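Local coordinates for protein NLP/P60 (Enterococcus faecium, PDB 6B8C) that probably cleaves the stem peptides of bacterial peptidoglycan as a cysteine endopeptidase of the NlpC/P60 family, generating muropeptides, at residues Y61-V66 against G93-W98; A29-E34 against V107-G112; G114-A119 against F134-A139; G57-V62 against R69-W74. All blocks are in the same frame, centred on the assembly; numbering follows the deposited sequence.

Contact 1: Y61-V66 against G93-W98; sequences YVYLQV and GDLLFW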
# COMPACT_ATOMS: atom_id res chain seq x y z
N TYR A 61 7.22 -1.54 -4.48
CA TYR A 61 8.48 -2.16 -4.08
C TYR A 61 8.24 -3.41 -3.26
O TYR A 61 8.92 -4.43 -3.45
CB TYR A 61 9.32 -1.15 -3.30
CG TYR A 61 10.76 -1.58 -3.11
CD1 TYR A 61 11.18 -2.18 -1.92
CD2 TYR A 61 11.69 -1.41 -4.13
CE1 TYR A 61 12.49 -2.58 -1.75
CE2 TYR A 61 13.00 -1.81 -3.97
CZ TYR A 61 13.40 -2.40 -2.78
OH TYR A 61 14.71 -2.79 -2.62
N VAL A 62 7.28 -3.36 -2.33
CA VAL A 62 6.97 -4.54 -1.52
C VAL A 62 6.53 -5.70 -2.42
O VAL A 62 7.03 -6.83 -2.30
CB VAL A 62 5.90 -4.20 -0.47
CG1 VAL A 62 5.46 -5.45 0.27
CG2 VAL A 62 6.46 -3.18 0.52
N TYR A 63 5.59 -5.42 -3.33
CA TYR A 63 5.10 -6.49 -4.20
C TYR A 63 6.18 -6.98 -5.15
O TYR A 63 6.20 -8.16 -5.50
CB TYR A 63 3.86 -6.04 -4.95
CG TYR A 63 2.62 -6.34 -4.18
CD1 TYR A 63 2.15 -5.47 -3.20
CD2 TYR A 63 1.93 -7.53 -4.38
CE1 TYR A 63 1.03 -5.76 -2.47
CE2 TYR A 63 0.80 -7.83 -3.65
CZ TYR A 63 0.35 -6.94 -2.70
OH TYR A 63 -0.78 -7.22 -1.97
N LEU A 64 7.08 -6.10 -5.57
CA LEU A 64 8.18 -6.52 -6.43
C LEU A 64 9.13 -7.45 -5.69
O LEU A 64 9.59 -8.46 -6.25
CB LEU A 64 8.92 -5.29 -6.95
CG LEU A 64 9.65 -5.39 -8.28
CD1 LEU A 64 8.94 -6.37 -9.20
CD2 LEU A 64 9.70 -4.01 -8.92
N GLN A 65 9.42 -7.14 -4.43
CA GLN A 65 10.32 -7.99 -3.65
C GLN A 65 9.70 -9.35 -3.38
O GLN A 65 10.40 -10.37 -3.41
CB GLN A 65 10.68 -7.30 -2.33
CG GLN A 65 11.50 -6.04 -2.50
CD GLN A 65 12.71 -6.26 -3.38
OE1 GLN A 65 12.74 -5.83 -4.53
NE2 GLN A 65 13.72 -6.93 -2.84
N VAL A 66 8.40 -9.39 -3.09
CA VAL A 66 7.81 -10.67 -2.67
C VAL A 66 7.41 -11.52 -3.88
O VAL A 66 7.63 -12.73 -3.89
CB VAL A 66 6.62 -10.42 -1.73
CG1 VAL A 66 5.92 -11.73 -1.42
CG2 VAL A 66 7.10 -9.77 -0.45
N GLY A 93 -2.22 -8.09 3.53
CA GLY A 93 -1.55 -8.09 2.25
C GLY A 93 -2.32 -7.40 1.14
O GLY A 93 -1.70 -6.94 0.17
N ASP A 94 -3.64 -7.29 1.25
CA ASP A 94 -4.42 -6.63 0.21
C ASP A 94 -4.06 -5.15 0.13
O ASP A 94 -3.46 -4.58 1.04
CB ASP A 94 -5.92 -6.79 0.48
CG ASP A 94 -6.40 -8.22 0.33
OD1 ASP A 94 -7.32 -8.62 1.07
OD2 ASP A 94 -5.84 -8.95 -0.52
N LEU A 95 -4.44 -4.53 -0.98
CA LEU A 95 -4.18 -3.11 -1.18
C LEU A 95 -5.42 -2.31 -0.80
O LEU A 95 -6.55 -2.77 -0.99
CB LEU A 95 -3.79 -2.83 -2.63
CG LEU A 95 -2.40 -3.32 -3.07
CD1 LEU A 95 -2.21 -3.18 -4.57
CD2 LEU A 95 -1.32 -2.57 -2.33
N LEU A 96 -5.21 -1.12 -0.23
CA LEU A 96 -6.29 -0.23 0.17
C LEU A 96 -6.13 1.09 -0.56
O LEU A 96 -5.03 1.63 -0.63
CB LEU A 96 -6.27 0.01 1.68
CG LEU A 96 -6.25 -1.23 2.58
CD1 LEU A 96 -6.02 -0.84 4.02
CD2 LEU A 96 -7.54 -2.02 2.44
N PHE A 97 -7.24 1.61 -1.10
CA PHE A 97 -7.20 2.75 -2.00
C PHE A 97 -8.12 3.85 -1.51
O PHE A 97 -9.28 3.59 -1.15
CB PHE A 97 -7.60 2.33 -3.43
CG PHE A 97 -6.57 1.49 -4.11
CD1 PHE A 97 -6.59 0.11 -4.00
CD2 PHE A 97 -5.56 2.08 -4.86
CE1 PHE A 97 -5.63 -0.67 -4.63
CE2 PHE A 97 -4.60 1.31 -5.49
CZ PHE A 97 -4.64 -0.07 -5.37
N TRP A 98 -7.59 5.07 -1.48
CA TRP A 98 -8.36 6.28 -1.23
C TRP A 98 -8.73 6.93 -2.55
O TRP A 98 -7.90 7.01 -3.46
CB TRP A 98 -7.55 7.28 -0.39
CG TRP A 98 -7.44 6.97 1.06
CD1 TRP A 98 -7.99 7.68 2.09
CD2 TRP A 98 -6.69 5.91 1.66
NE1 TRP A 98 -7.65 7.11 3.29
CE2 TRP A 98 -6.85 6.02 3.06
CE3 TRP A 98 -5.91 4.86 1.16
CZ2 TRP A 98 -6.26 5.14 3.96
CZ3 TRP A 98 -5.32 3.98 2.05
CH2 TRP A 98 -5.50 4.12 3.43
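A buried helix-to-sheet contact near the centre of the domain joins Y63, on helix 55-67, to G93 and L95, where the chain enters strand 95-98. It covers little surface, 118 Å² over both sides, and rests on one tyrosine that spans the gap: the nearest CA atoms, those of Y63 and G93, are still 9.4 Å apart. With chi1 at -90° the phenol extends off the helix and brings its hydroxyl to the backbone of G93. Y63 OH donates to G93 O, an acceptor lying at the ring edge, near the ring plane; the modelled separation of Y63 OH and G93 O, 2.3 Å, is very short and doubtful as an exact value. Close by, Y63 CE1 meets L95 CD2 at 4.0 Å, an apolar touch that comes obliquely to the ring, the two side chains running past each other in opposite directions. The topology is that of the papain-like NlpC/P60 fold, in which a helix lies against one side of an antiparallel sheet. Neither backbone end of G93 is idle, for its N-H pairs with A110 of strand 106-112 while its carbonyl takes the phenol. D94 turns its CB away from the helix, and its OD1 accepts from K91 N. M142 packs on both Y63 and L95, and R69 touches the tyrosine from the loop after the helix.

Contact 2: A29-E34 against V107-G112; sequences AAIVAE and VAIALG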
# COMPACT_ATOMS: atom_id res chain seq x y z
N ALA A 29 0.99 -12.77 4.69
CA ALA A 29 1.96 -12.64 5.78
C ALA A 29 3.33 -12.23 5.24
O ALA A 29 4.03 -11.44 5.87
CB ALA A 29 2.05 -13.95 6.56
N ALA A 30 3.71 -12.75 4.07
CA ALA A 30 5.00 -12.40 3.50
C ALA A 30 5.02 -10.95 3.03
O ALA A 30 6.03 -10.25 3.20
CB ALA A 30 5.35 -13.35 2.35
N ILE A 31 3.92 -10.49 2.43
CA ILE A 31 3.82 -9.08 2.05
C ILE A 31 3.96 -8.19 3.28
O ILE A 31 4.67 -7.17 3.25
CB ILE A 31 2.49 -8.82 1.31
CG1 ILE A 31 2.41 -9.64 0.02
CG2 ILE A 31 2.31 -7.33 1.03
CD1 ILE A 31 3.25 -9.09 -1.11
N VAL A 32 3.29 -8.55 4.37
CA VAL A 32 3.37 -7.76 5.60
C VAL A 32 4.79 -7.75 6.15
O VAL A 32 5.31 -6.71 6.57
CB VAL A 32 2.36 -8.29 6.63
CG1 VAL A 32 2.56 -7.60 7.97
CG2 VAL A 32 0.94 -8.11 6.12
N ALA A 33 5.44 -8.92 6.15
CA ALA A 33 6.80 -9.01 6.69
C ALA A 33 7.77 -8.19 5.86
O ALA A 33 8.69 -7.57 6.40
CB ALA A 33 7.23 -10.48 6.75
N GLU A 34 7.59 -8.17 4.53
CA GLU A 34 8.45 -7.34 3.69
C GLU A 34 8.17 -5.86 3.90
O GLU A 34 9.10 -5.05 3.93
CB GLU A 34 8.26 -7.72 2.22
CG GLU A 34 9.11 -6.92 1.24
CD GLU A 34 10.58 -7.32 1.25
OE1 GLU A 34 11.43 -6.51 0.82
OE2 GLU A 34 10.89 -8.45 1.70
N VAL A 107 -2.67 4.91 -1.53
CA VAL A 107 -2.71 3.46 -1.42
C VAL A 107 -1.91 3.04 -0.20
O VAL A 107 -0.97 3.72 0.22
CB VAL A 107 -2.16 2.79 -2.71
CG1 VAL A 107 -0.66 3.01 -2.82
CG2 VAL A 107 -2.50 1.31 -2.73
N ALA A 108 -2.30 1.91 0.39
CA ALA A 108 -1.58 1.33 1.51
C ALA A 108 -1.72 -0.18 1.44
O ALA A 108 -2.51 -0.72 0.66
CB ALA A 108 -2.09 1.86 2.85
N ILE A 109 -0.93 -0.88 2.26
CA ILE A 109 -0.99 -2.33 2.36
C ILE A 109 -1.79 -2.70 3.60
O ILE A 109 -1.47 -2.26 4.71
CB ILE A 109 0.41 -2.96 2.41
CG1 ILE A 109 1.10 -2.84 1.04
CG2 ILE A 109 0.33 -4.42 2.82
CD1 ILE A 109 2.57 -3.19 1.07
N ALA A 110 -2.84 -3.50 3.41
CA ALA A 110 -3.69 -3.90 4.52
C ALA A 110 -2.94 -4.82 5.47
O ALA A 110 -2.22 -5.73 5.05
CB ALA A 110 -4.95 -4.59 4.00
N LEU A 111 -3.12 -4.58 6.77
CA LEU A 111 -2.60 -5.45 7.80
C LEU A 111 -3.67 -6.33 8.43
O LEU A 111 -3.34 -7.19 9.26
CB LEU A 111 -1.92 -4.63 8.90
CG LEU A 111 -0.72 -3.78 8.49
CD1 LEU A 111 -0.18 -3.05 9.70
CD2 LEU A 111 0.36 -4.64 7.85
N GLY A 112 -4.93 -6.14 8.06
CA GLY A 112 -6.02 -6.83 8.73
C GLY A 112 -6.41 -6.12 10.01
O GLY A 112 -5.56 -5.50 10.67
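I31 lays its CG2 methyl against I109, with I31 CG2 3.9 Å from the beta-branch methyl I109 CG2 and 4.1 Å from the terminal I109 CD1. The two isoleucine side chains cross at about a right angle, and both carry CG2 anti to the backbone N (chi1 -62° in I31 and -70° in I109), which sends a methyl from each into the gap between helix 28-36 and strand 106-112. One helix residue on, V32 forms the second half of the contact. Its two methyls straddle one methyl of L111: V32 CG1 approaches L111 CD2 to 3.7 Å, and V32 CG2 comes to 3.9 Å from the same L111 CD2. V32 CG2 also rests near the strand backbone, 4.1 Å from A110 O. The 164 Å² buried between the segments comes mainly from these four branched residues, with V32 contributing the greatest share. The CA atoms of V32 and L111 are 6.8 Å apart, the closest backbone approach, whereas the segment axes pass at 9.1 Å with an angle of 119° between their directions. The paired residues are consecutive on the helix but two apart on the strand, where the intervening A110 turns its CB away. This is apolar helix-on-sheet packing against the antiparallel sheet of the NlpC/P60 domain, with no hydrogen bond across it. I31 also packs on V62 and V66 of helix 55-67, and V32 on A92; strand 106-112 is flanked by strands 95-98 and 115-118, with I117 of the latter touching both I109 and L111.

Contact 3: G114-A119 against F134-A139; sequences GQYIHA and FAPDFA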
# COMPACT_ATOMS: atom_id res chain seq x y z
N GLY A 114 -8.46 -3.42 10.41
CA GLY A 114 -8.52 -1.98 10.32
C GLY A 114 -7.18 -1.28 10.34
O GLY A 114 -7.14 -0.06 10.56
N GLN A 115 -6.09 -2.00 10.12
CA GLN A 115 -4.75 -1.45 10.17
C GLN A 115 -4.09 -1.56 8.81
O GLN A 115 -4.38 -2.47 8.03
CB GLN A 115 -3.89 -2.17 11.22
CG GLN A 115 -4.48 -2.12 12.61
CD GLN A 115 -3.97 -3.24 13.49
OE1 GLN A 115 -4.76 -3.98 14.08
NE2 GLN A 115 -2.65 -3.37 13.59
N TYR A 116 -3.19 -0.62 8.52
CA TYR A 116 -2.44 -0.65 7.28
C TYR A 116 -1.06 -0.05 7.53
O TYR A 116 -0.77 0.46 8.61
CB TYR A 116 -3.17 0.10 6.16
CG TYR A 116 -3.72 1.44 6.55
CD1 TYR A 116 -2.91 2.57 6.58
CD2 TYR A 116 -5.07 1.59 6.87
CE1 TYR A 116 -3.42 3.81 6.93
CE2 TYR A 116 -5.58 2.82 7.21
CZ TYR A 116 -4.76 3.92 7.25
OH TYR A 116 -5.27 5.15 7.60
N ILE A 117 -0.22 -0.14 6.52
CA ILE A 117 1.12 0.43 6.56
C ILE A 117 1.34 1.19 5.27
O ILE A 117 0.90 0.74 4.20
CB ILE A 117 2.19 -0.67 6.77
CG1 ILE A 117 3.60 -0.08 6.71
CG2 ILE A 117 2.01 -1.81 5.77
CD1 ILE A 117 4.67 -1.06 7.09
N HIS A 118 1.97 2.35 5.36
CA HIS A 118 2.05 3.21 4.18
C HIS A 118 3.14 4.26 4.34
O HIS A 118 3.61 4.54 5.45
CB HIS A 118 0.71 3.89 3.89
CG HIS A 118 0.23 4.79 4.99
ND1 HIS A 118 -0.72 5.77 4.78
CD2 HIS A 118 0.55 4.86 6.30
CE1 HIS A 118 -0.96 6.40 5.92
NE2 HIS A 118 -0.20 5.86 6.86
N ALA A 119 3.53 4.83 3.20
CA ALA A 119 4.25 6.09 3.12
C ALA A 119 3.20 7.19 3.15
O ALA A 119 2.55 7.45 2.13
CB ALA A 119 5.11 6.16 1.86
N PHE A 134 -7.71 7.53 9.21
CA PHE A 134 -8.06 7.91 7.85
C PHE A 134 -8.54 6.66 7.13
O PHE A 134 -7.77 5.72 6.93
CB PHE A 134 -6.87 8.55 7.13
CG PHE A 134 -6.44 9.87 7.71
CD1 PHE A 134 -7.16 11.02 7.44
CD2 PHE A 134 -5.35 9.95 8.55
CE1 PHE A 134 -6.79 12.24 7.99
CE2 PHE A 134 -4.96 11.17 9.10
CZ PHE A 134 -5.69 12.31 8.82
N ALA A 135 -9.81 6.66 6.74
CA ALA A 135 -10.45 5.46 6.20
C ALA A 135 -10.24 5.38 4.69
O ALA A 135 -10.51 6.36 3.98
CB ALA A 135 -11.94 5.46 6.50
N PRO A 136 -9.78 4.24 4.17
CA PRO A 136 -9.68 4.09 2.72
C PRO A 136 -11.05 3.91 2.10
O PRO A 136 -12.03 3.57 2.77
CB PRO A 136 -8.82 2.84 2.54
CG PRO A 136 -9.08 2.05 3.77
CD PRO A 136 -9.35 3.03 4.89
N ASP A 137 -11.12 4.15 0.79
CA ASP A 137 -12.39 4.08 0.08
C ASP A 137 -12.73 2.68 -0.40
O ASP A 137 -13.88 2.25 -0.28
CB ASP A 137 -12.39 5.07 -1.09
CG ASP A 137 -12.40 6.52 -0.63
OD1 ASP A 137 -13.36 6.92 0.08
OD2 ASP A 137 -11.45 7.26 -0.96
N PHE A 138 -11.77 1.93 -0.94
CA PHE A 138 -12.05 0.52 -1.27
C PHE A 138 -10.76 -0.28 -1.11
O PHE A 138 -9.73 0.24 -0.67
CB PHE A 138 -12.66 0.38 -2.67
CG PHE A 138 -11.80 0.89 -3.79
CD1 PHE A 138 -11.93 2.19 -4.25
CD2 PHE A 138 -10.87 0.06 -4.40
CE1 PHE A 138 -11.14 2.66 -5.28
CE2 PHE A 138 -10.07 0.52 -5.43
CZ PHE A 138 -10.21 1.82 -5.88
N ALA A 139 -10.82 -1.57 -1.45
CA ALA A 139 -9.66 -2.44 -1.32
C ALA A 139 -9.56 -3.32 -2.56
O ALA A 139 -10.47 -3.36 -3.40
CB ALA A 139 -9.75 -3.30 -0.05
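One hydrogen bond carries the polar part of the contact between Y116 and F134. Y116 OH donates to F134 O at 2.7 Å, reaching a lone pair in the carbonyl plane with a C=O...O angle of 135°; the acceptor in turn lies at the phenol edge, near the ring plane. Beside this bond F134 CB makes a van der Waals contact, 3.8 Å from Y116 OH, while the F134 ring leads away. A chi1 of 46° swings the Y116 ring between its own backbone N and carbonyl carbon and directs it at the 134-139 segment, although the nearest CA atoms, those of Y116 and P136, are 9.8 Å apart. The apolar touch is looser: P136 CD stands obliquely to the phenol, 4.4 Å from Y116 CE2. Among rings, Y116 presents its edge to a face of H118, with Y116 CE1 3.7 Å above the imidazole plane, and also meets W98 edge-to-face. Just beyond, D137 and F138 both face F97 in a classic beta bulge. H118 ND1 is hydrogen-bonded to H106 NE2, consistent with the two histidines of the Cys-His-His catalytic triad of NlpC/P60 peptidases, so that Y116 packs directly beside the probable active site.

Contact 4: G57-V62 against R69-W74; sequences GFTRYV and RDIGGW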
# COMPACT_ATOMS: atom_id res chain seq x y z
N GLY A 57 5.12 4.02 -4.66
CA GLY A 57 6.43 3.40 -4.78
C GLY A 57 6.67 2.36 -3.71
O GLY A 57 7.24 1.30 -3.97
N PHE A 58 6.19 2.62 -2.50
CA PHE A 58 6.35 1.68 -1.39
C PHE A 58 5.62 0.37 -1.66
O PHE A 58 6.21 -0.72 -1.55
CB PHE A 58 5.86 2.35 -0.10
CG PHE A 58 5.77 1.42 1.06
CD1 PHE A 58 6.90 0.77 1.53
CD2 PHE A 58 4.56 1.19 1.69
CE1 PHE A 58 6.82 -0.09 2.60
CE2 PHE A 58 4.47 0.33 2.77
CZ PHE A 58 5.60 -0.31 3.22
N THR A 59 4.34 0.45 -2.02
CA THR A 59 3.57 -0.76 -2.30
C THR A 59 4.12 -1.52 -3.50
O THR A 59 4.21 -2.76 -3.48
CB THR A 59 2.09 -0.41 -2.52
OG1 THR A 59 1.97 0.42 -3.68
CG2 THR A 59 1.54 0.34 -1.32
N ARG A 60 4.51 -0.79 -4.55
CA ARG A 60 5.11 -1.44 -5.71
C ARG A 60 6.39 -2.17 -5.32
O ARG A 60 6.64 -3.29 -5.77
CB ARG A 60 5.40 -0.42 -6.81
CG ARG A 60 6.05 -1.02 -8.03
CD ARG A 60 6.12 -0.04 -9.19
NE ARG A 60 7.37 0.70 -9.22
CZ ARG A 60 8.49 0.26 -9.79
NH1 ARG A 60 9.58 1.00 -9.78
NH2 ARG A 60 8.51 -0.94 -10.38
N TYR A 61 7.22 -1.54 -4.48
CA TYR A 61 8.48 -2.16 -4.08
C TYR A 61 8.24 -3.41 -3.26
O TYR A 61 8.92 -4.43 -3.45
CB TYR A 61 9.32 -1.15 -3.30
CG TYR A 61 10.76 -1.58 -3.11
CD1 TYR A 61 11.18 -2.18 -1.92
CD2 TYR A 61 11.69 -1.41 -4.13
CE1 TYR A 61 12.49 -2.58 -1.75
CE2 TYR A 61 13.00 -1.81 -3.97
CZ TYR A 61 13.40 -2.40 -2.78
OH TYR A 61 14.71 -2.79 -2.62
N VAL A 62 7.28 -3.36 -2.33
CA VAL A 62 6.97 -4.54 -1.52
C VAL A 62 6.53 -5.70 -2.42
O VAL A 62 7.03 -6.83 -2.30
CB VAL A 62 5.90 -4.20 -0.47
CG1 VAL A 62 5.46 -5.45 0.27
CG2 VAL A 62 6.46 -3.18 0.52
N ARG A 69 6.49 -9.42 -9.66
CA ARG A 69 5.69 -8.74 -10.67
C ARG A 69 5.57 -7.26 -10.33
O ARG A 69 5.69 -6.84 -9.18
CB ARG A 69 4.31 -9.38 -10.79
CG ARG A 69 3.42 -9.15 -9.59
CD ARG A 69 2.59 -10.39 -9.30
NE ARG A 69 1.16 -10.10 -9.35
CZ ARG A 69 0.47 -9.55 -8.36
NH1 ARG A 69 1.09 -9.20 -7.24
NH2 ARG A 69 -0.83 -9.33 -8.50
N ASP A 70 5.32 -6.47 -11.37
CA ASP A 70 5.33 -5.02 -11.29
C ASP A 70 3.90 -4.51 -11.40
O ASP A 70 3.38 -4.31 -12.50
CB ASP A 70 6.22 -4.43 -12.38
CG ASP A 70 6.67 -3.01 -12.08
OD1 ASP A 70 5.86 -2.22 -11.56
OD2 ASP A 70 7.84 -2.68 -12.37
N ILE A 71 3.26 -4.28 -10.25
CA ILE A 71 2.01 -3.54 -10.22
C ILE A 71 2.37 -2.10 -10.56
O ILE A 71 3.55 -1.74 -10.52
CB ILE A 71 1.30 -3.67 -8.86
CG1 ILE A 71 2.04 -2.89 -7.77
CG2 ILE A 71 1.21 -5.13 -8.45
CD1 ILE A 71 1.37 -2.96 -6.41
N GLY A 72 1.39 -1.28 -10.89
CA GLY A 72 1.67 0.06 -11.40
C GLY A 72 2.67 0.90 -10.62
O GLY A 72 2.82 0.75 -9.41
N GLY A 73 3.37 1.80 -11.33
CA GLY A 73 4.32 2.69 -10.69
C GLY A 73 3.69 3.86 -9.97
O GLY A 73 4.32 4.44 -9.08
N TRP A 74 2.48 4.24 -10.34
CA TRP A 74 1.70 5.24 -9.63
C TRP A 74 0.37 4.61 -9.20
O TRP A 74 0.16 3.41 -9.34
CB TRP A 74 1.52 6.51 -10.48
CG TRP A 74 1.03 6.29 -11.88
CD1 TRP A 74 1.68 5.61 -12.89
CD2 TRP A 74 -0.18 6.79 -12.45
NE1 TRP A 74 0.92 5.64 -14.04
CE2 TRP A 74 -0.22 6.36 -13.80
CE3 TRP A 74 -1.24 7.55 -11.96
CZ2 TRP A 74 -1.28 6.66 -14.65
CZ3 TRP A 74 -2.29 7.85 -12.81
CH2 TRP A 74 -2.31 7.41 -14.13
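R60 runs over the returning loop 69-74, starting with R60 CB, which lies 3.8 Å from G72 O. R60 CG, anti to the backbone N (chi1 179°), passes I71 O at 3.6 Å. R60 CD is more closely surrounded, 3.2 Å from D70 OD1 and packed against the carbonyl oxygens of I71 and G72 as well. At chi3, 93°, the chain bends, and R60 NE comes 3.9 Å from G73 CA, which stands oblique to the guanidinium. The tip closes a salt bridge through one nitrogen: R60 NH2 is 2.7 Å from D70 OD2, which lies at the guanidinium edge. The same R60 NH2 makes a weak hydrogen bond to D70 OD1 at 3.2 Å. Guanidinium and carboxylate planes are only 8° apart, a nearly coplanar meeting in which NH2 alone faces both oxygens. In the papain-like NlpC/P60 fold this helix typically carries the catalytic cysteine at its N-terminal end, and here the chain that leaves its C-terminal end doubles back along it, bringing the CA atoms of R60 and I71 within 5.9 Å. I71 packs the inner side of the turn-back, I71 CD1 lying 4.1 Å from T59 O. The polar tip of T59 looks elsewhere, its OG1 hydrogen-bonded to Q78 OE1. Q78 NE2 also donates to G72 O, and Q78 touches both R60 and I71, linking the following loop to the same strip of backbone.

Overall arrangement
From the N terminus, helix 28-36 opens the longest loop, which contact 2 closes on strand 106-112. Contacts 1 and 4 are nested inside it. Both start on helix 55-67 and share Y61 and V62: contact 4 closes early, tying the loop after the helix back to that helix, and contact 1 later, at the entry to strand 95-98. Contact 3 follows in series after contact 2 and ties strand 115-118, across the sheet, to the chain leading into strand 138-141. Contacts 1 and 2 thus fix two helices to one antiparallel sheet, in which strands 138-141, 95-98, 106-112 and 115-118 are successive neighbours; contacts 3 and 4 lie on opposite sides of the chain's centre.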